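Local coordinates for protein biotin transporter BioY (Lactococcus lactis subsp. cremoris, PDB 4DVE) that binds biotin within the membrane as the substrate-binding S component of an energy-coupling factor (ECF) ABC transporter, probably handing it on for uptake, at residues A[39-44]-A[166-171]; A[47-52]-A[84-89]; A[100-105]-A[142-147]. One frame throughout, in Å; residues are numbered along the deposited sequence.

Interaction 1. Residues A[39-44]-A[166-171]; sequences IPIGFI and NLVFIP. With BTN (biotin), chain D.
Ile-41 and Ile-44 send their CD1 methyls against the ring of Phe-169. The contact builds one wall of the biotin pocket in a six-helix membrane protein, the S component of an ECF transporter. Residues 39-44 belong to the loop between helix 13-33 and helix 52-80. Residues 166-171 lead from helix 159-165 into helix 170-189.

Ile-44 CD1 comes to 3.9 Å from Phe-169 CE2, the two side chains meeting tip to tip. Ile-41 CD1 lies 4.0 Å from Phe-169 CZ, and here the side chains cross obliquely. The two faces of the ring are taken by other groups. Biotin C4, at the fusion of its two rings, is 3.6 Å above the plane, over the ring centre. On the opposite face Val-168 CG1 is also 3.6 Å from the plane and over the centre. Phe-169 CG is anti to its own carbonyl carbon (chi1 -59°), which places the start of the ring next to the ligand. Phe-169 CD1 is 3.4 Å from biotin C3, the ureido carbon. An alanine here would probably leave the fused rings of biotin without this apolar support and open a gap toward Ile-41, Ile-44 and Val-168.

Further out, Val-46 and Ile-48 also touch Phe-169, as does Asp-144 of helix 128-155. Ile-44 rests on Leu-151 of that helix and, like Phe-43, on Ser-165. Val-168 is met from the loop side as well: its CB lies near the plane of the Phe-43 ring, at the edge, 4.2 Å from Phe-43 CE1. The chain turns just before the ring, with Phe-169 N hydrogen-bonded to Asn-166 O at 3.0 Å.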
loop_
_atom_site.group_PDB
_atom_site.type_symbol
_atom_site.label_atom_id
_atom_site.label_comp_id
_atom_site.label_asym_id
_atom_site.label_seq_id
_atom_site.Cartn_x
_atom_site.Cartn_y
_atom_site.Cartn_z
ATOM N N ILE A 39 -7.705 -6.577 13.656
ATOM C CA ILE A 39 -9.008 -6.825 14.254
ATOM C C ILE A 39 -9.716 -7.933 13.486
ATOM O O ILE A 39 -10.111 -7.739 12.340
ATOM C CB ILE A 39 -9.878 -5.555 14.278
ATOM C CG1 ILE A 39 -9.123 -4.424 14.989
ATOM C CG2 ILE A 39 -11.231 -5.827 14.969
ATOM C CD1 ILE A 39 -9.793 -3.072 14.816
ATOM N N PRO A 40 -9.882 -9.110 14.116
ATOM C CA PRO A 40 -10.556 -10.156 13.373
ATOM C C PRO A 40 -12.033 -9.816 13.175
ATOM O O PRO A 40 -12.649 -9.177 14.024
ATOM C CB PRO A 40 -10.376 -11.403 14.249
ATOM C CG PRO A 40 -10.118 -10.890 15.619
ATOM C CD PRO A 40 -9.452 -9.553 15.455
ATOM N N ILE A 41 -12.568 -10.203 12.036
ATOM C CA ILE A 41 -13.980 -10.070 11.776
ATOM C C ILE A 41 -14.507 -11.517 11.758
ATOM O O ILE A 41 -13.744 -12.493 11.847
ATOM C CB ILE A 41 -14.259 -9.298 10.465
ATOM C CG1 ILE A 41 -13.621 -10.004 9.271
ATOM C CG2 ILE A 41 -13.734 -7.865 10.558
ATOM C CD1 ILE A 41 -13.945 -9.365 7.947
ATOM N N GLY A 42 -15.800 -11.688 11.670
ATOM C CA GLY A 42 -16.328 -13.040 11.887
ATOM C C GLY A 42 -16.088 -13.943 10.691
ATOM O O GLY A 42 -15.451 -15.002 10.791
ATOM N N PHE A 43 -16.547 -13.447 9.553
ATOM C CA PHE A 43 -16.973 -14.281 8.444
ATOM C C PHE A 43 -15.893 -14.695 7.456
ATOM O O PHE A 43 -16.120 -15.622 6.675
ATOM C CB PHE A 43 -18.120 -13.613 7.679
ATOM C CG PHE A 43 -18.262 -12.147 7.942
ATOM C CD1 PHE A 43 -17.687 -11.225 7.103
ATOM C CD2 PHE A 43 -19.007 -11.694 9.029
ATOM C CE1 PHE A 43 -17.835 -9.871 7.344
ATOM C CE2 PHE A 43 -19.153 -10.340 9.275
ATOM C CZ PHE A 43 -18.566 -9.429 8.432
ATOM N N ILE A 44 -14.746 -14.012 7.470
ATOM C CA ILE A 44 -13.598 -14.463 6.676
ATOM C C ILE A 44 -12.340 -14.416 7.532
ATOM O O ILE A 44 -12.274 -13.717 8.537
ATOM C CB ILE A 44 -13.469 -13.675 5.346
ATOM C CG1 ILE A 44 -13.419 -12.158 5.603
ATOM C CG2 ILE A 44 -14.628 -14.052 4.415
ATOM C CD1 ILE A 44 -13.092 -11.320 4.378
ATOM N N ASN A 166 -15.804 -8.677 1.777
ATOM C CA ASN A 166 -14.787 -7.643 1.674
ATOM C C ASN A 166 -15.297 -6.212 1.789
ATOM O O ASN A 166 -14.513 -5.300 1.988
ATOM C CB ASN A 166 -13.957 -7.826 0.409
ATOM C CG ASN A 166 -12.787 -8.765 0.653
ATOM O OD1 ASN A 166 -12.948 -10.007 0.774
ATOM N ND2 ASN A 166 -11.638 -8.188 0.830
ATOM N N LEU A 167 -16.611 -6.023 1.707
ATOM C CA LEU A 167 -17.211 -4.722 1.959
ATOM C C LEU A 167 -16.924 -4.223 3.378
ATOM O O LEU A 167 -16.818 -3.008 3.598
ATOM C CB LEU A 167 -18.718 -4.778 1.701
ATOM C CG LEU A 167 -19.127 -4.949 0.222
ATOM C CD1 LEU A 167 -20.643 -5.198 0.053
ATOM C CD2 LEU A 167 -18.664 -3.748 -0.590
ATOM N N VAL A 168 -16.749 -5.151 4.316
ATOM C CA VAL A 168 -16.315 -4.837 5.679
ATOM C C VAL A 168 -15.036 -3.986 5.737
ATOM O O VAL A 168 -14.870 -3.239 6.697
ATOM C CB VAL A 168 -16.098 -6.114 6.551
ATOM C CG1 VAL A 168 -14.738 -6.784 6.282
ATOM C CG2 VAL A 168 -16.231 -5.800 8.019
ATOM N N PHE A 169 -14.156 -4.115 4.732
ATOM C CA PHE A 169 -12.892 -3.364 4.691
ATOM C C PHE A 169 -13.015 -1.950 4.150
ATOM O O PHE A 169 -12.100 -1.144 4.360
ATOM C CB PHE A 169 -11.809 -4.113 3.909
ATOM C CG PHE A 169 -11.503 -5.464 4.473
ATOM C CD1 PHE A 169 -11.204 -5.615 5.830
ATOM C CD2 PHE A 169 -11.573 -6.588 3.672
ATOM C CE1 PHE A 169 -10.990 -6.879 6.373
ATOM C CE2 PHE A 169 -11.342 -7.843 4.202
ATOM C CZ PHE A 169 -11.059 -7.996 5.559
ATOM N N ILE A 170 -14.132 -1.645 3.486
ATOM C CA ILE A 170 -14.263 -0.408 2.727
ATOM C C ILE A 170 -14.228 0.877 3.588
ATOM O O ILE A 170 -13.521 1.816 3.251
ATOM C CB ILE A 170 -15.518 -0.426 1.808
ATOM C CG1 ILE A 170 -15.333 -1.454 0.675
ATOM C CG2 ILE A 170 -15.842 0.984 1.253
ATOM C CD1 ILE A 170 -14.182 -1.184 -0.284
ATOM N N PRO A 171 -14.980 0.915 4.696
ATOM C CA PRO A 171 -14.970 2.131 5.523
ATOM C C PRO A 171 -13.586 2.495 6.066
ATOM O O PRO A 171 -13.166 3.678 5.992
ATOM C CB PRO A 171 -15.927 1.804 6.680
ATOM C CG PRO A 171 -16.667 0.584 6.273
ATOM C CD PRO A 171 -15.930 -0.105 5.177
HETATM C C11 BTN D . -1.389 -9.879 6.236
HETATM O O11 BTN D . -0.730 -9.239 7.087
HETATM O O12 BTN D . -1.359 -11.118 6.235
HETATM C C10 BTN D . -2.228 -9.157 5.164
HETATM C C9 BTN D . -3.604 -8.717 5.668
HETATM C C8 BTN D . -4.416 -8.061 4.526
HETATM C C7 BTN D . -5.661 -7.342 5.069
HETATM C C2 BTN D . -6.465 -6.654 3.981
HETATM S S1 BTN D . -5.551 -5.268 3.280
HETATM C C6 BTN D . -7.046 -4.591 2.591
HETATM C C5 BTN D . -8.203 -4.899 3.574
HETATM N N1 BTN D . -8.366 -3.832 4.528
HETATM C C3 BTN D . -8.085 -4.201 5.775
HETATM O O3 BTN D . -8.155 -3.479 6.770
HETATM N N2 BTN D . -7.733 -5.498 5.759
HETATM C C4 BTN D . -7.801 -6.090 4.446
#

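Interaction 2. Residues A[47-52]-A[84-89]; sequences PIILQN and VLTGGN. With BTN (biotin), chain D.
Beside the biotin pocket, which Ile-49 lines, Ile-49 and Gln-51 pack against Thr-86, joining the loop before helix 52-80 to the loop after it. Ile-49 CG2 lies 3.9 Å from Thr-86 CG2, where the two side chains pass at a slant. Gln-51 keeps CG anti to its backbone N, and its extended chain slides past Thr-86 in the opposite direction. Its CB is 3.7 Å from Thr-86 OG1, and its amide ends beside the backbone of Val-84, Leu-85 and Thr-86.

Thr-86 holds OG1 anti to its carbonyl carbon (chi1 -63°). The hydroxyl is hydrogen-bonded to a water, OG1 to oxygen 2.8 Å. The same water accepts a bond from the backbone N of Leu-50, so it ties the two loops together. Within 84-89 the chain doubles back as a G1 beta bulge, with Gly-88 and Asn-89 both facing Leu-85. Gly-87 and Gly-88 have positive phi there. Asn-89 ND2 donates to Thr-86 O at 3.0 Å, in the plane of that carbonyl, and so braces the turn.

The first loop grips the ureido group of biotin through its backbone. Biotin N2 donates to Pro-47 O over 2.9 Å (149° at the hydrogen). Ile-49 N donates to biotin O3 over 3.0 Å, a nearly straight bond (168°). Ile-49 CD1 lies 3.8 Å from biotin C7. At the carboxylate end of the ligand, Leu-85 CB is 3.7 Å from biotin O11. Asn-52 is held by hydrogen bonds to Asp-173 and Lys-176. A carbonyl and an N-H two residues apart thus match a neighbouring N-H and C=O of the ureido ring, so recognition of the head group probably rests in part on the shape of this loop's backbone, with the side chain of Asp-173 giving a further bond.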
loop_
_atom_site.group_PDB
_atom_site.type_symbol
_atom_site.label_atom_id
_atom_site.label_comp_id
_atom_site.label_asym_id
_atom_site.label_seq_id
_atom_site.Cartn_x
_atom_site.Cartn_y
_atom_site.Cartn_z
ATOM N N PRO A 47 -8.149 -10.080 8.747
ATOM C CA PRO A 47 -8.419 -9.008 9.696
ATOM C C PRO A 47 -8.456 -7.593 9.095
ATOM O O PRO A 47 -7.890 -7.318 8.016
ATOM C CB PRO A 47 -7.234 -9.127 10.674
ATOM C CG PRO A 47 -6.104 -9.547 9.816
ATOM C CD PRO A 47 -6.732 -10.512 8.814
ATOM N N ILE A 48 -9.085 -6.685 9.823
ATOM C CA ILE A 48 -8.907 -5.269 9.553
ATOM C C ILE A 48 -7.521 -4.894 10.118
ATOM O O ILE A 48 -7.148 -5.308 11.242
ATOM C CB ILE A 48 -10.005 -4.439 10.224
ATOM C CG1 ILE A 48 -11.399 -4.782 9.631
ATOM C CG2 ILE A 48 -9.682 -2.946 10.164
ATOM C CD1 ILE A 48 -12.581 -4.235 10.449
ATOM N N ILE A 49 -6.775 -4.123 9.335
ATOM C CA ILE A 49 -5.416 -3.733 9.684
ATOM C C ILE A 49 -5.217 -2.248 9.396
ATOM O O ILE A 49 -6.089 -1.572 8.816
ATOM C CB ILE A 49 -4.360 -4.551 8.871
ATOM C CG1 ILE A 49 -4.457 -4.264 7.361
ATOM C CG2 ILE A 49 -4.513 -6.064 9.099
ATOM C CD1 ILE A 49 -3.260 -4.767 6.562
ATOM N N LEU A 50 -4.051 -1.749 9.770
ATOM C CA LEU A 50 -3.645 -0.405 9.398
ATOM C C LEU A 50 -2.540 -0.398 8.336
ATOM O O LEU A 50 -2.374 0.602 7.640
ATOM C CB LEU A 50 -3.195 0.364 10.642
ATOM C CG LEU A 50 -2.900 1.858 10.483
ATOM C CD1 LEU A 50 -4.074 2.638 9.876
ATOM C CD2 LEU A 50 -2.466 2.464 11.829
ATOM N N GLN A 51 -1.813 -1.505 8.183
ATOM C CA GLN A 51 -0.558 -1.501 7.419
ATOM C C GLN A 51 -0.710 -1.170 5.918
ATOM O O GLN A 51 0.204 -0.600 5.299
ATOM C CB GLN A 51 0.170 -2.838 7.670
ATOM C CG GLN A 51 1.490 -3.018 7.003
ATOM C CD GLN A 51 2.278 -4.212 7.549
ATOM O OE1 GLN A 51 3.352 -4.039 8.165
ATOM N NE2 GLN A 51 1.784 -5.409 7.300
ATOM N N ASN A 52 -1.860 -1.523 5.322
ATOM C CA ASN A 52 -2.100 -1.183 3.939
ATOM C C ASN A 52 -2.095 0.330 3.658
ATOM O O ASN A 52 -1.864 0.743 2.529
ATOM C CB ASN A 52 -3.350 -1.873 3.364
ATOM C CG ASN A 52 -4.621 -1.471 4.058
ATOM O OD1 ASN A 52 -4.647 -1.355 5.284
ATOM N ND2 ASN A 52 -5.702 -1.280 3.279
ATOM N N VAL A 84 7.338 -8.945 10.027
ATOM C CA VAL A 84 7.031 -7.542 9.739
ATOM C C VAL A 84 5.587 -7.306 9.286
ATOM O O VAL A 84 5.161 -6.161 9.118
ATOM C CB VAL A 84 7.986 -6.990 8.674
ATOM C CG1 VAL A 84 9.441 -7.017 9.201
ATOM C CG2 VAL A 84 7.821 -7.748 7.365
ATOM N N LEU A 85 4.827 -8.371 9.084
ATOM C CA LEU A 85 3.406 -8.230 8.756
ATOM C C LEU A 85 2.647 -8.051 10.053
ATOM O O LEU A 85 3.131 -8.442 11.122
ATOM C CB LEU A 85 2.873 -9.465 8.017
ATOM C CG LEU A 85 3.587 -9.774 6.692
ATOM C CD1 LEU A 85 3.146 -11.131 6.131
ATOM C CD2 LEU A 85 3.376 -8.649 5.688
ATOM N N THR A 86 1.454 -7.472 9.953
ATOM C CA THR A 86 0.570 -7.231 11.098
ATOM C C THR A 86 0.516 -8.365 12.141
ATOM O O THR A 86 0.312 -9.535 11.813
ATOM C CB THR A 86 -0.859 -6.916 10.598
ATOM O OG1 THR A 86 -0.823 -5.697 9.823
ATOM C CG2 THR A 86 -1.825 -6.785 11.796
ATOM N N GLY A 87 0.727 -8.007 13.409
ATOM C CA GLY A 87 0.749 -8.979 14.495
ATOM C C GLY A 87 2.019 -9.825 14.614
ATOM O O GLY A 87 2.001 -10.836 15.277
ATOM N N GLY A 88 3.130 -9.422 14.006
ATOM C CA GLY A 88 4.369 -10.218 14.101
ATOM C C GLY A 88 4.318 -11.477 13.236
ATOM O O GLY A 88 4.776 -12.537 13.637
ATOM N N ASN A 89 3.795 -11.349 12.020
ATOM C CA ASN A 89 3.729 -12.462 11.095
ATOM C C ASN A 89 4.702 -12.294 9.936
ATOM O O ASN A 89 5.151 -11.186 9.618
ATOM C CB ASN A 89 2.296 -12.645 10.572
ATOM C CG ASN A 89 1.366 -13.225 11.630
ATOM O OD1 ASN A 89 1.595 -14.319 12.113
ATOM N ND2 ASN A 89 0.330 -12.481 12.004
HETATM C C11 BTN D . -1.389 -9.879 6.236
HETATM O O11 BTN D . -0.730 -9.239 7.087
HETATM O O12 BTN D . -1.359 -11.118 6.235
HETATM C C10 BTN D . -2.228 -9.157 5.164
HETATM C C9 BTN D . -3.604 -8.717 5.668
HETATM C C8 BTN D . -4.416 -8.061 4.526
HETATM C C7 BTN D . -5.661 -7.342 5.069
HETATM C C2 BTN D . -6.465 -6.654 3.981
HETATM S S1 BTN D . -5.551 -5.268 3.280
HETATM C C6 BTN D . -7.046 -4.591 2.591
HETATM C C5 BTN D . -8.203 -4.899 3.574
HETATM N N1 BTN D . -8.366 -3.832 4.528
HETATM C C3 BTN D . -8.085 -4.201 5.775
HETATM O O3 BTN D . -8.155 -3.479 6.770
HETATM N N2 BTN D . -7.733 -5.498 5.759
HETATM C C4 BTN D . -7.801 -6.090 4.446
HETATM O O HOH W 1 -1.371 -3.130 10.732
#

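Interaction 3. Residues A[100-105]-A[142-147]; sequences GGYRIA and FVDFVG. With BTN (biotin), chain D.
Tyr-102 lays its ring flat over the backbone of Gly-147. Gly-147 CA stands 3.4 Å from the ring centroid, only 4° off the ring normal, a CH-pi contact. The opposite face is turned to biotin, whose C2 lies 3.7 Å above the plane, offset toward the rim. The ring is therefore sandwiched between helix 128-155 and the ligand. The hydroxyl at the far end of the ring probably bonds to the side-chain amide of Asn-166. A side chain at Gly-147 would run into the tyrosine ring.

Segments 100-105 and 142-147 run roughly antiparallel (142° between their directions), with axes 7.3 Å apart at closest approach. This is a close glycine-mediated packing of transmembrane helices: Gly-101 and Gly-147 bring their CA atoms to 4.1 Å. A water bridges the same pair, taking a weak bond from Gly-101 N and donating to Gly-147 O.

One turn along, Ala-105 fills the space between the helices. Its CB packs against Val-143 and Val-146, 4.0 Å from Val-146 CB. Phe-142 turns its edge to the Ala-105 carbonyl, with CE2 3.5 Å from O.

Two polar side chains face the ligand. Arg-103, bent along its chain, brings NH2 to 2.6 Å from biotin O12, a weak bond by its angle of 119°. Ser-94 and Ser-99 also hold its guanidinium. Asp-144 leaves its backbone away from 100-105, and its OD1 is 3.1 Å from biotin C6. Its OD2 lies close to the carboxylate of Asp-173, a closeness of like charges that would probably favour protonation of one of them.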
loop_
_atom_site.group_PDB
_atom_site.type_symbol
_atom_site.label_atom_id
_atom_site.label_comp_id
_atom_site.label_asym_id
_atom_site.label_seq_id
_atom_site.Cartn_x
_atom_site.Cartn_y
_atom_site.Cartn_z
ATOM N N GLY A 100 -2.955 -13.725 1.111
ATOM C CA GLY A 100 -1.878 -13.645 0.108
ATOM C C GLY A 100 -2.147 -12.692 -1.048
ATOM O O GLY A 100 -1.254 -11.963 -1.499
ATOM N N GLY A 101 -3.384 -12.692 -1.522
ATOM C CA GLY A 101 -3.794 -11.866 -2.643
ATOM C C GLY A 101 -3.637 -10.379 -2.385
ATOM O O GLY A 101 -3.170 -9.646 -3.265
ATOM N N TYR A 102 -4.025 -9.933 -1.188
ATOM C CA TYR A 102 -3.899 -8.536 -0.837
ATOM C C TYR A 102 -2.417 -8.126 -0.890
ATOM O O TYR A 102 -2.059 -7.077 -1.433
ATOM C CB TYR A 102 -4.450 -8.250 0.558
ATOM C CG TYR A 102 -5.893 -8.647 0.772
ATOM C CD1 TYR A 102 -6.957 -7.779 0.442
ATOM C CD2 TYR A 102 -6.205 -9.909 1.305
ATOM C CE1 TYR A 102 -8.280 -8.151 0.674
ATOM C CE2 TYR A 102 -7.521 -10.289 1.530
ATOM C CZ TYR A 102 -8.558 -9.424 1.205
ATOM O OH TYR A 102 -9.861 -9.854 1.428
ATOM N N ARG A 103 -1.573 -8.990 -0.351
ATOM C CA ARG A 103 -0.116 -8.763 -0.268
ATOM C C ARG A 103 0.588 -8.679 -1.617
ATOM O O ARG A 103 1.454 -7.823 -1.817
ATOM C CB ARG A 103 0.514 -9.842 0.612
ATOM C CG ARG A 103 0.258 -9.492 2.058
ATOM C CD ARG A 103 -0.110 -10.642 2.927
ATOM N NE ARG A 103 0.944 -11.579 3.080
ATOM C CZ ARG A 103 0.924 -12.587 3.934
ATOM N NH1 ARG A 103 1.986 -13.369 4.009
ATOM N NH2 ARG A 103 -0.112 -12.797 4.725
ATOM N N ILE A 104 0.197 -9.538 -2.542
ATOM C CA ILE A 104 0.731 -9.505 -3.881
ATOM C C ILE A 104 0.261 -8.243 -4.586
ATOM O O ILE A 104 1.047 -7.599 -5.266
ATOM C CB ILE A 104 0.330 -10.764 -4.686
ATOM C CG1 ILE A 104 0.979 -12.002 -4.061
ATOM C CG2 ILE A 104 0.759 -10.634 -6.138
ATOM C CD1 ILE A 104 0.403 -13.327 -4.552
ATOM N N ALA A 105 -1.010 -7.870 -4.397
ATOM C CA ALA A 105 -1.530 -6.637 -4.966
ATOM C C ALA A 105 -0.745 -5.422 -4.435
ATOM O O ALA A 105 -0.526 -4.448 -5.181
ATOM C CB ALA A 105 -3.039 -6.477 -4.694
ATOM N N PHE A 142 -8.533 -2.126 -6.305
ATOM C CA PHE A 142 -7.599 -3.108 -6.896
ATOM C C PHE A 142 -7.126 -4.118 -5.839
ATOM O O PHE A 142 -7.274 -5.323 -6.015
ATOM C CB PHE A 142 -6.379 -2.392 -7.506
ATOM C CG PHE A 142 -5.266 -3.315 -7.931
ATOM C CD1 PHE A 142 -5.442 -4.188 -9.020
ATOM C CD2 PHE A 142 -4.062 -3.324 -7.262
ATOM C CE1 PHE A 142 -4.412 -5.025 -9.424
ATOM C CE2 PHE A 142 -3.038 -4.165 -7.648
ATOM C CZ PHE A 142 -3.203 -5.014 -8.728
ATOM N N VAL A 143 -6.591 -3.622 -4.731
ATOM C CA VAL A 143 -6.119 -4.481 -3.640
ATOM C C VAL A 143 -7.191 -5.437 -3.077
ATOM O O VAL A 143 -6.953 -6.665 -2.999
ATOM C CB VAL A 143 -5.467 -3.644 -2.522
ATOM C CG1 VAL A 143 -5.198 -4.475 -1.252
ATOM C CG2 VAL A 143 -4.190 -2.962 -3.066
ATOM N N ASP A 144 -8.367 -4.895 -2.749
ATOM C CA ASP A 144 -9.427 -5.664 -2.113
ATOM C C ASP A 144 -10.062 -6.677 -3.094
ATOM O O ASP A 144 -10.390 -7.790 -2.711
ATOM C CB ASP A 144 -10.479 -4.752 -1.436
ATOM C CG ASP A 144 -9.889 -3.886 -0.284
ATOM O OD1 ASP A 144 -8.670 -3.978 -0.008
ATOM O OD2 ASP A 144 -10.631 -3.046 0.311
ATOM N N PHE A 145 -10.137 -6.320 -4.363
ATOM C CA PHE A 145 -10.592 -7.229 -5.407
ATOM C C PHE A 145 -9.652 -8.414 -5.632
ATOM O O PHE A 145 -10.091 -9.577 -5.600
ATOM C CB PHE A 145 -10.795 -6.451 -6.703
ATOM C CG PHE A 145 -11.405 -7.246 -7.766
ATOM C CD1 PHE A 145 -12.745 -7.623 -7.671
ATOM C CD2 PHE A 145 -10.651 -7.690 -8.828
ATOM C CE1 PHE A 145 -13.339 -8.397 -8.655
ATOM C CE2 PHE A 145 -11.241 -8.455 -9.825
ATOM C CZ PHE A 145 -12.581 -8.818 -9.736
ATOM N N VAL A 146 -8.363 -8.148 -5.840
ATOM C CA VAL A 146 -7.397 -9.256 -5.954
ATOM C C VAL A 146 -7.383 -10.127 -4.676
ATOM O O VAL A 146 -7.330 -11.358 -4.752
ATOM C CB VAL A 146 -5.954 -8.774 -6.301
ATOM C CG1 VAL A 146 -4.975 -9.951 -6.372
ATOM C CG2 VAL A 146 -5.954 -8.011 -7.646
ATOM N N GLY A 147 -7.385 -9.477 -3.521
ATOM C CA GLY A 147 -7.452 -10.156 -2.236
ATOM C C GLY A 147 -8.664 -11.081 -2.107
ATOM O O GLY A 147 -8.518 -12.224 -1.649
HETATM C C11 BTN D . -1.389 -9.879 6.236
HETATM O O11 BTN D . -0.730 -9.239 7.087
HETATM O O12 BTN D . -1.359 -11.118 6.235
HETATM C C10 BTN D . -2.228 -9.157 5.164
HETATM C C9 BTN D . -3.604 -8.717 5.668
HETATM C C8 BTN D . -4.416 -8.061 4.526
HETATM C C7 BTN D . -5.661 -7.342 5.069
HETATM C C2 BTN D . -6.465 -6.654 3.981
HETATM S S1 BTN D . -5.551 -5.268 3.280
HETATM C C6 BTN D . -7.046 -4.591 2.591
HETATM C C5 BTN D . -8.203 -4.899 3.574
HETATM N N1 BTN D . -8.366 -3.832 4.528
HETATM C C3 BTN D . -8.085 -4.201 5.775
HETATM O O3 BTN D . -8.155 -3.479 6.770
HETATM N N2 BTN D . -7.733 -5.498 5.759
HETATM C C4 BTN D . -7.801 -6.090 4.446
HETATM O O HOH W 2 -6.080 -12.839 -0.421
#

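How the interactions relate
The three contacts surround one biotin, and their centres lie about 14 Å apart pairwise. Interactions 2 and 3 follow one another along the chain, and both are nested inside the long loop closed by interaction 1. Interactions 1 and 2 share the loop between helix 13-33 and helix 52-80, where Ile-39 N probably bonds to Ile-48 O. Interaction 3 joins helix 100-119 to helix 128-155 and meets interaction 1 where Phe-169 packs against the Tyr-102 hydroxyl. Leu-85 packs on Arg-103, linking interactions 2 and 3 near the biotin carboxylate. The pocket is thus assembled from loops and helices distant in sequence, which together enclose the substrate.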